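Local coordinates for protein beta-xylosidase (Uncultured organism, PDB 4MLG) that probably hydrolyses beta-1,4-linked xylo-oligosaccharides, releasing xylose, as a beta-xylosidase of glycoside hydrolase family 43 with a beta-propeller fold, at residues A14-H19 with F287-V292; I76-R81 with E126-G131. One frame throughout, in Å; residues are numbered along the deposited sequence.

Contact 1 (A14-H19 with F287-V292); sequences ADPAAH and FHHDCV
His289 sets its CG between its own backbone N and carbonyl carbon (chi1 64°), and its ring is turned with ND1 toward Asp15. The backbone N of Asp15 donates to ND1 at 3.0 Å along a nearly straight N-H line (166°), and it lies in the ring plane. Histidine suits the place because its ring edge offers an acceptor to a buried amide. CB of Ala14 lies 3.5 Å from the same ND1, and a methyl is small enough to sit there. The carboxylate of Asp15 brings OD1 near CE1 of the imidazole, the two planes 59° apart, while OD2 is hydrogen-bonded to OG of Ser30. CG of Pro16 lies 3.9 Å from CB of Phe287, its compact, non-polar ring fitting against the backbone there. Farther along, Ala18 places CB over one face of the Phe287 ring, 3.9 Å from the centroid, a CH-pi contact in which a methyl is small enough to lie close. The two segments run antiparallel in direction, joining the first blade of the propeller to the last. Asp15 and His289 both touch His274, a calcium ligand, and a sulfate, probably from the crystallisation liquor, lies beside Asp15, consistent with the central active-site pocket of a family 43 five-bladed beta-propeller.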
# COMPACT_ATOMS: atom_id res chain seq x y z
N ALA A 14 -7.39 3.63 -25.48
CA ALA A 14 -8.61 3.25 -24.77
C ALA A 14 -8.86 4.11 -23.54
O ALA A 14 -8.02 4.91 -23.15
CB ALA A 14 -8.55 1.78 -24.38
N ASP A 15 -10.03 3.91 -22.94
CA ASP A 15 -10.45 4.64 -21.74
C ASP A 15 -10.31 6.15 -21.90
O ASP A 15 -9.60 6.79 -21.12
CB ASP A 15 -9.65 4.17 -20.52
CG ASP A 15 -9.56 2.66 -20.43
OD1 ASP A 15 -10.57 1.98 -20.72
OD2 ASP A 15 -8.48 2.14 -20.07
N PRO A 16 -10.99 6.73 -22.90
CA PRO A 16 -10.77 8.15 -23.20
C PRO A 16 -11.34 9.07 -22.12
O PRO A 16 -12.39 8.78 -21.55
CB PRO A 16 -11.54 8.34 -24.51
CG PRO A 16 -12.63 7.34 -24.44
CD PRO A 16 -12.05 6.15 -23.73
N ALA A 17 -10.63 10.15 -21.85
CA ALA A 17 -11.07 11.16 -20.89
C ALA A 17 -10.96 12.53 -21.54
O ALA A 17 -9.86 13.06 -21.68
CB ALA A 17 -10.24 11.09 -19.63
N ALA A 18 -12.09 13.09 -21.93
CA ALA A 18 -12.10 14.34 -22.69
C ALA A 18 -12.37 15.57 -21.83
O ALA A 18 -13.23 15.56 -20.95
CB ALA A 18 -13.09 14.25 -23.84
N HIS A 19 -11.61 16.63 -22.10
CA HIS A 19 -11.76 17.90 -21.40
C HIS A 19 -11.60 19.05 -22.38
O HIS A 19 -10.96 18.90 -23.42
CB HIS A 19 -10.72 18.02 -20.29
CG HIS A 19 -10.90 17.05 -19.17
ND1 HIS A 19 -11.47 17.40 -17.96
CD2 HIS A 19 -10.60 15.73 -19.07
CE1 HIS A 19 -11.50 16.35 -17.17
NE2 HIS A 19 -10.98 15.32 -17.82
N PHE A 287 -17.33 10.06 -25.80
CA PHE A 287 -16.08 9.41 -26.19
C PHE A 287 -16.02 8.04 -25.54
O PHE A 287 -16.27 7.90 -24.35
CB PHE A 287 -14.88 10.25 -25.76
CG PHE A 287 -14.76 11.57 -26.47
CD1 PHE A 287 -13.95 11.69 -27.59
CD2 PHE A 287 -15.45 12.68 -26.03
CE1 PHE A 287 -13.84 12.90 -28.25
CE2 PHE A 287 -15.35 13.89 -26.69
CZ PHE A 287 -14.54 13.99 -27.80
N HIS A 288 -15.69 7.02 -26.34
CA HIS A 288 -15.59 5.65 -25.83
C HIS A 288 -14.69 4.82 -26.73
O HIS A 288 -13.89 5.36 -27.49
CB HIS A 288 -16.98 5.02 -25.72
CG HIS A 288 -17.76 5.02 -26.99
ND1 HIS A 288 -18.27 6.17 -27.56
CD2 HIS A 288 -18.13 4.00 -27.81
CE1 HIS A 288 -18.91 5.86 -28.67
NE2 HIS A 288 -18.84 4.55 -28.85
N HIS A 289 -14.80 3.49 -26.65
CA HIS A 289 -14.00 2.61 -27.49
C HIS A 289 -14.66 1.26 -27.78
O HIS A 289 -15.55 0.83 -27.05
CB HIS A 289 -12.61 2.39 -26.87
CG HIS A 289 -12.63 1.68 -25.55
ND1 HIS A 289 -12.01 2.18 -24.43
CD2 HIS A 289 -13.18 0.50 -25.17
CE1 HIS A 289 -12.18 1.35 -23.42
NE2 HIS A 289 -12.90 0.32 -23.84
N ASP A 290 -14.20 0.61 -28.84
CA ASP A 290 -14.54 -0.78 -29.11
C ASP A 290 -13.38 -1.49 -29.81
O ASP A 290 -12.39 -0.85 -30.17
CB ASP A 290 -15.84 -0.91 -29.91
CG ASP A 290 -15.83 -0.11 -31.19
OD1 ASP A 290 -14.74 0.20 -31.72
OD2 ASP A 290 -16.93 0.20 -31.69
N CYS A 291 -13.50 -2.79 -30.00
CA CYS A 291 -12.40 -3.57 -30.55
C CYS A 291 -12.66 -4.01 -31.99
O CYS A 291 -12.32 -5.13 -32.39
CB CYS A 291 -12.12 -4.79 -29.67
SG CYS A 291 -11.85 -4.36 -27.93
N VAL A 292 -13.27 -3.12 -32.77
CA VAL A 292 -13.54 -3.39 -34.18
C VAL A 292 -12.28 -3.43 -35.07
O VAL A 292 -12.10 -4.37 -35.84
CB VAL A 292 -14.61 -2.44 -34.77
CG1 VAL A 292 -14.75 -2.64 -36.27
CG2 VAL A 292 -15.95 -2.64 -34.07

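Contact 2 (I76-R81 with E126-G131); sequences IPWAGR and ENPIKG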
# COMPACT_ATOMS: atom_id res chain seq x y z
N ILE A 76 8.23 7.08 -13.62
CA ILE A 76 7.60 7.10 -12.30
C ILE A 76 8.46 6.36 -11.28
O ILE A 76 8.78 5.19 -11.47
CB ILE A 76 6.19 6.47 -12.35
CG1 ILE A 76 5.36 7.11 -13.47
CG2 ILE A 76 5.49 6.62 -11.01
CD1 ILE A 76 4.00 6.48 -13.65
N PRO A 77 8.86 7.05 -10.20
CA PRO A 77 9.77 6.51 -9.19
C PRO A 77 9.20 5.34 -8.40
O PRO A 77 9.93 4.39 -8.10
CB PRO A 77 10.01 7.71 -8.26
CG PRO A 77 9.70 8.91 -9.09
CD PRO A 77 8.56 8.48 -9.97
N TRP A 78 7.92 5.40 -8.06
CA TRP A 78 7.29 4.35 -7.26
C TRP A 78 6.65 3.28 -8.13
O TRP A 78 5.89 2.44 -7.65
CB TRP A 78 6.24 4.95 -6.32
CG TRP A 78 5.08 5.61 -7.03
CD1 TRP A 78 5.04 6.87 -7.53
CD2 TRP A 78 3.80 5.03 -7.29
NE1 TRP A 78 3.82 7.12 -8.10
CE2 TRP A 78 3.03 6.00 -7.96
CE3 TRP A 78 3.22 3.78 -7.02
CZ2 TRP A 78 1.72 5.77 -8.38
CZ3 TRP A 78 1.92 3.55 -7.43
CH2 TRP A 78 1.18 4.54 -8.10
N ALA A 79 6.98 3.31 -9.42
CA ALA A 79 6.31 2.47 -10.41
C ALA A 79 6.48 0.98 -10.20
O ALA A 79 7.57 0.49 -9.89
CB ALA A 79 6.75 2.85 -11.81
N GLY A 80 5.37 0.26 -10.36
CA GLY A 80 5.38 -1.19 -10.41
C GLY A 80 5.04 -1.62 -11.82
O GLY A 80 5.93 -1.93 -12.61
N ARG A 81 3.75 -1.61 -12.14
CA ARG A 81 3.29 -1.95 -13.48
C ARG A 81 1.86 -1.50 -13.75
O ARG A 81 1.11 -1.20 -12.82
CB ARG A 81 3.41 -3.46 -13.73
CG ARG A 81 2.65 -4.32 -12.73
CD ARG A 81 3.01 -5.78 -12.89
NE ARG A 81 2.32 -6.63 -11.93
CZ ARG A 81 1.23 -7.34 -12.21
NH1 ARG A 81 0.71 -7.29 -13.43
NH2 ARG A 81 0.66 -8.09 -11.28
N GLU A 126 7.01 11.64 -6.63
CA GLU A 126 7.84 10.48 -6.34
C GLU A 126 7.08 9.38 -5.61
O GLU A 126 7.52 8.23 -5.57
CB GLU A 126 9.08 10.89 -5.56
CG GLU A 126 9.96 11.87 -6.30
CD GLU A 126 11.20 12.24 -5.52
OE1 GLU A 126 11.47 11.59 -4.49
OE2 GLU A 126 11.91 13.18 -5.94
N ASN A 127 5.93 9.73 -5.03
CA ASN A 127 5.13 8.77 -4.28
C ASN A 127 3.64 8.90 -4.60
O ASN A 127 3.18 9.98 -4.95
CB ASN A 127 5.37 8.92 -2.78
CG ASN A 127 6.79 8.56 -2.37
OD1 ASN A 127 7.66 9.43 -2.27
ND2 ASN A 127 7.03 7.28 -2.14
N PRO A 128 2.90 7.79 -4.47
CA PRO A 128 1.46 7.85 -4.73
C PRO A 128 0.73 8.64 -3.65
O PRO A 128 1.29 8.87 -2.58
CB PRO A 128 1.04 6.37 -4.67
CG PRO A 128 2.06 5.73 -3.80
CD PRO A 128 3.34 6.43 -4.12
N ILE A 129 -0.51 9.04 -3.94
CA ILE A 129 -1.33 9.77 -2.98
C ILE A 129 -1.56 8.94 -1.71
O ILE A 129 -1.89 7.76 -1.78
CB ILE A 129 -2.70 10.13 -3.60
CG1 ILE A 129 -2.51 11.02 -4.83
CG2 ILE A 129 -3.58 10.83 -2.57
CD1 ILE A 129 -3.81 11.41 -5.50
N LYS A 130 -1.37 9.57 -0.56
CA LYS A 130 -1.55 8.91 0.72
C LYS A 130 -2.99 8.42 0.90
O LYS A 130 -3.93 9.20 0.78
CB LYS A 130 -1.17 9.85 1.87
CG LYS A 130 0.27 10.34 1.81
CD LYS A 130 0.52 11.41 2.85
CE LYS A 130 1.99 11.81 2.88
NZ LYS A 130 2.47 12.28 1.55
N GLY A 131 -3.14 7.14 1.19
CA GLY A 131 -4.45 6.56 1.44
C GLY A 131 -5.15 6.09 0.18
O GLY A 131 -6.19 5.44 0.24
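Pro77 is the first residue of 76-81 to meet the other loop, its ring CG lying 3.7 Å from CA of Glu126. It follows Ile76 in a type I turn that ends at Ala79, and the restricted phi of proline suits the second position of the turn; the closing bond from Ala79 N to Ile76 O is weak. The side chain of Glu126 crosses that of Pro77 at about a right angle and offers its aliphatic CB and CG, an arrangement that suits a charged residue at the surface. Trp78 comes next and carries the contact. A chi1 of 63° places its CG between the backbone N and the carbonyl carbon, and the indole stands against 126-131. The carbonyl O of Glu126 sits at the ring edge, 3.4 Å from CD1 of Trp78. Over one face lies Pro128: its CD is 3.6 Å from the centroid of the five-membered ring and 17° off the normal, a CH-pi contact, and its CB reaches the six-membered ring at 3.8 Å from CZ2 of Trp78. Proline suits this role, since its compact, rigid ring presents CD and CB to the indole. An alanine in place of Trp78 would probably leave Pro128 without the aromatic surface it rests on and open a gap between the loop and Phe99, Leu101 and Arg109, against which the indole also packs. Farther on, Gly80 and Arg81 form a classic beta bulge opposite Lys102, and Arg81 forms salt bridges with Asp44 and Asp106. Lys130 of the second subunit packs on both Pro77 and Trp78, so the site also belongs to the dimer interface. A proline-tryptophan CH-pi contact thus ties together the loops that enter and leave one four-stranded antiparallel blade of the propeller.

How the contacts relate
Contact 2 is nested along the chain within the long loop closed by contact 1, yet the two do not touch: their centres are about 25 Å apart and their nearest atoms about 12 Å. Contact 1 is buried, its centre about 10 Å from that of the chain, with the side chain of Asp15 about 3 Å from the sulfate and about 6 Å from the calcium ion. Contact 2 lies at the surface, its centre about 19 Å out, where the second subunit joins it. From Arg81 of contact 2 the chain runs into strand 81-91, which supplies Asp85, the calcium ligand alongside His274, and Asp87, hydrogen-bonded to His19 of contact 1.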